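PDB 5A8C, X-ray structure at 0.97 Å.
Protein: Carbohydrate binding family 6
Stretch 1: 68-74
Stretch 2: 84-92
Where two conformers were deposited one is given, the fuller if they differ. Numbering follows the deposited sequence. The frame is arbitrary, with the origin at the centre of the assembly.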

# COMPACT_ATOMS: atom_id res chain seq x y z
N ILE A 68 -6.66 -5.70 -12.14
CA ILE A 68 -6.90 -5.64 -10.69
C ILE A 68 -8.29 -4.98 -10.50
O ILE A 68 -8.38 -3.74 -10.32
CB ILE A 68 -5.82 -4.84 -9.96
CG1 ILE A 68 -4.41 -5.44 -10.21
CG2 ILE A 68 -6.11 -4.82 -8.48
CD1 ILE A 68 -3.30 -4.45 -9.88
N PRO A 69 -9.37 -5.76 -10.55
CA PRO A 69 -10.72 -5.20 -10.49
C PRO A 69 -11.24 -5.05 -9.08
O PRO A 69 -12.30 -4.47 -8.85
CB PRO A 69 -11.53 -6.20 -11.30
CG PRO A 69 -10.85 -7.51 -11.06
CD PRO A 69 -9.40 -7.15 -11.03
N ASP A 70 -10.55 -5.71 -8.14
CA ASP A 70 -11.05 -5.90 -6.79
C ASP A 70 -9.87 -6.04 -5.80
O ASP A 70 -8.72 -6.09 -6.22
CB ASP A 70 -12.10 -7.04 -6.76
CG ASP A 70 -11.70 -8.33 -7.42
OD1 ASP A 70 -10.52 -8.52 -7.69
OD2 ASP A 70 -12.62 -9.17 -7.60
N ILE A 71 -10.24 -6.06 -4.52
CA ILE A 71 -9.30 -6.09 -3.39
C ILE A 71 -9.56 -7.38 -2.58
O ILE A 71 -10.67 -7.57 -2.11
CB ILE A 71 -9.50 -4.87 -2.51
CG1 ILE A 71 -9.24 -3.61 -3.24
CG2 ILE A 71 -8.68 -4.99 -1.22
CD1 ILE A 71 -7.88 -3.50 -3.75
N THR A 72 -8.49 -8.13 -2.34
CA THR A 72 -8.52 -9.34 -1.53
C THR A 72 -8.22 -9.01 -0.09
O THR A 72 -7.38 -8.15 0.16
CB THR A 72 -7.41 -10.32 -2.06
OG1 THR A 72 -7.63 -10.59 -3.43
CG2 THR A 72 -7.33 -11.57 -1.23
N CYS A 73 -8.82 -9.73 0.86
CA CYS A 73 -8.46 -9.55 2.27
C CYS A 73 -8.21 -10.93 2.88
O CYS A 73 -9.03 -11.86 2.70
CB CYS A 73 -9.59 -8.88 3.03
SG CYS A 73 -9.37 -8.67 4.77
N ILE A 74 -7.11 -11.05 3.63
CA ILE A 74 -6.79 -12.23 4.45
C ILE A 74 -6.50 -11.73 5.86
O ILE A 74 -6.13 -10.58 6.06
CB ILE A 74 -5.64 -13.05 3.84
CG1 ILE A 74 -4.30 -12.33 3.91
CG2 ILE A 74 -5.97 -13.51 2.44
CD1 ILE A 74 -3.12 -13.14 3.44
N ASP A 84 -8.97 -16.68 4.53
CA ASP A 84 -9.31 -16.00 3.28
C ASP A 84 -10.66 -15.39 3.41
O ASP A 84 -11.66 -16.09 3.54
CB ASP A 84 -9.28 -17.05 2.18
CG ASP A 84 -9.54 -16.52 0.79
OD1 ASP A 84 -9.69 -15.29 0.61
OD2 ASP A 84 -9.55 -17.36 -0.15
N HIS A 85 -10.74 -14.04 3.33
CA HIS A 85 -12.01 -13.34 3.37
C HIS A 85 -12.55 -12.98 1.99
O HIS A 85 -13.55 -12.25 1.88
CB HIS A 85 -11.90 -12.10 4.24
CG HIS A 85 -11.45 -12.39 5.63
ND1 HIS A 85 -12.20 -13.11 6.53
CD2 HIS A 85 -10.31 -12.10 6.27
CE1 HIS A 85 -11.55 -13.16 7.68
NE2 HIS A 85 -10.38 -12.58 7.56
N GLY A 86 -11.90 -13.47 0.92
CA GLY A 86 -12.36 -13.20 -0.42
C GLY A 86 -12.05 -11.78 -0.87
O GLY A 86 -11.16 -11.10 -0.30
N GLU A 87 -12.74 -11.34 -1.89
CA GLU A 87 -12.61 -10.01 -2.40
C GLU A 87 -13.67 -9.16 -1.74
O GLU A 87 -14.85 -9.39 -1.91
CB GLU A 87 -12.61 -9.96 -3.93
CG GLU A 87 -11.25 -10.31 -4.56
CD GLU A 87 -10.87 -11.75 -4.35
OE1 GLU A 87 -11.58 -12.62 -4.91
OE2 GLU A 87 -9.89 -12.03 -3.66
N VAL A 88 -13.23 -8.14 -1.00
CA VAL A 88 -14.07 -7.33 -0.14
C VAL A 88 -14.51 -6.01 -0.75
O VAL A 88 -15.36 -5.35 -0.19
CB VAL A 88 -13.35 -7.08 1.22
CG1 VAL A 88 -13.07 -8.39 1.92
CG2 VAL A 88 -12.07 -6.25 1.04
N PHE A 89 -13.96 -5.68 -1.93
CA PHE A 89 -14.32 -4.49 -2.67
C PHE A 89 -14.10 -4.80 -4.12
O PHE A 89 -13.04 -5.29 -4.48
CB PHE A 89 -13.45 -3.26 -2.27
CG PHE A 89 -13.74 -2.02 -3.04
CD1 PHE A 89 -14.95 -1.35 -2.89
CD2 PHE A 89 -12.84 -1.55 -3.98
CE1 PHE A 89 -15.21 -0.22 -3.62
CE2 PHE A 89 -13.10 -0.40 -4.70
CZ PHE A 89 -14.29 0.25 -4.53
N ASN A 90 -15.07 -4.40 -4.97
CA ASN A 90 -14.98 -4.54 -6.41
C ASN A 90 -15.35 -3.19 -6.99
O ASN A 90 -16.43 -2.72 -6.72
CB ASN A 90 -15.92 -5.67 -6.89
CG ASN A 90 -15.96 -5.79 -8.39
OD1 ASN A 90 -16.40 -4.88 -9.08
ND2 ASN A 90 -15.47 -6.89 -8.90
N ALA A 91 -14.45 -2.56 -7.73
CA ALA A 91 -14.70 -1.17 -8.13
C ALA A 91 -15.96 -1.00 -8.94
O ALA A 91 -16.73 -0.07 -8.71
CB ALA A 91 -13.50 -0.62 -8.84
N LYS A 92 -16.20 -1.87 -9.91
CA LYS A 92 -17.42 -1.73 -10.74
C LYS A 92 -18.70 -1.97 -9.96
O LYS A 92 -19.71 -1.34 -10.20
CB LYS A 92 -17.35 -2.63 -11.93
CG LYS A 92 -16.39 -2.18 -13.01
CD LYS A 92 -16.41 -3.04 -14.23
CE LYS A 92 -15.47 -2.59 -15.33
NZ LYS A 92 -15.74 -3.30 -16.61
O HOH W 1 -13.97 -3.61 -10.91
O HOH W 2 -15.17 -9.11 -6.81
O HOH W 3 -12.81 -11.94 -7.18

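The apolar centre of this contact is small and is built from four side chains. Cys73 CB lies 3.7 Å from Val88 CG1, a close van der Waals fit. Ile71 then extends the patch along the strands: its CG2 comes to 4.3 Å from CG2 of Val88, and its CG1 to 4.2 Å from CD2 of Phe89. That last approach is made at the edge of the phenyl ring, near its plane, so the ring's face is left free of Ile71. All four residues are buried. The first rule to read here is economy: a few small, branched or aromatic groups, each touching a neighbour, lie over a ladder of backbone hydrogen bonds.

That backbone is an antiparallel pair of strands, 70-74 against 84-90, with their directions 144° apart and their axes approaching to 4.5 Å. Ile71 bonds in both directions, its N donating to Phe89 O at 2.9 Å and its O accepting from Val88 N at 2.8 Å. Cys73 does the same two residues along, with Cys73 N to Gly86 O at 2.9 Å and His85 N to Cys73 O at 2.8 Å. At the far end of the ladder, Ala91 N reaches Pro69 O at 3.1 Å, carrying the pairing past the strand to the first residue of the helix. Between these bonds the strands draw close, and CA hydrogens point at carbonyls: Glu87 CA lies 3.1 Å from Ile71 O, and Thr72 CA 3.4 Å from Gly86 O.

The register is not uniform. Thr72 pairs with Glu87 but Ile74 pairs with Asp84, a shift of one residue that marks a beta bulge. Gly86 sits in this irregular segment with a positive phi of 75°, a conformation that by itself favours glycine. Asp84 bonds within its own strand, its OD1 accepting from Gly86 N at 2.9 Å. Beside it, the CA-to-CB bond of His85 points toward the partner strand; Cys73 SG stands 4.8 Å from the centroid of the His85 ring in an oblique approach, while Ile74 C meets the ring edge.

Asp70, Thr72, Glu87 and Asn90 share one face of the sheet and make its polar edge. Thr72 OG1 donates to Glu87 OE2 at 2.7 Å, a short bond that ties a buried hydroxyl to a carboxylate. The other carboxylate oxygen faces a less friendly partner: Glu87 OE1 is 4.5 Å from Asp70 OD2, two like charges brought close together. Water 3 spans them, donating to Asp70 OD2 at 2.8 Å and to Glu87 OE1 at 2.7 Å, so each carboxylate accepts a hydrogen bond from the same water, which sits between the like charges. Water 2 makes a second bridge, donating to Asp70 OD2 at 2.7 Å and accepting from Asn90 ND2 at 3.1 Å. Asn90 also serves as the N-cap of the helix that follows, so one residue closes the strand and opens the helix.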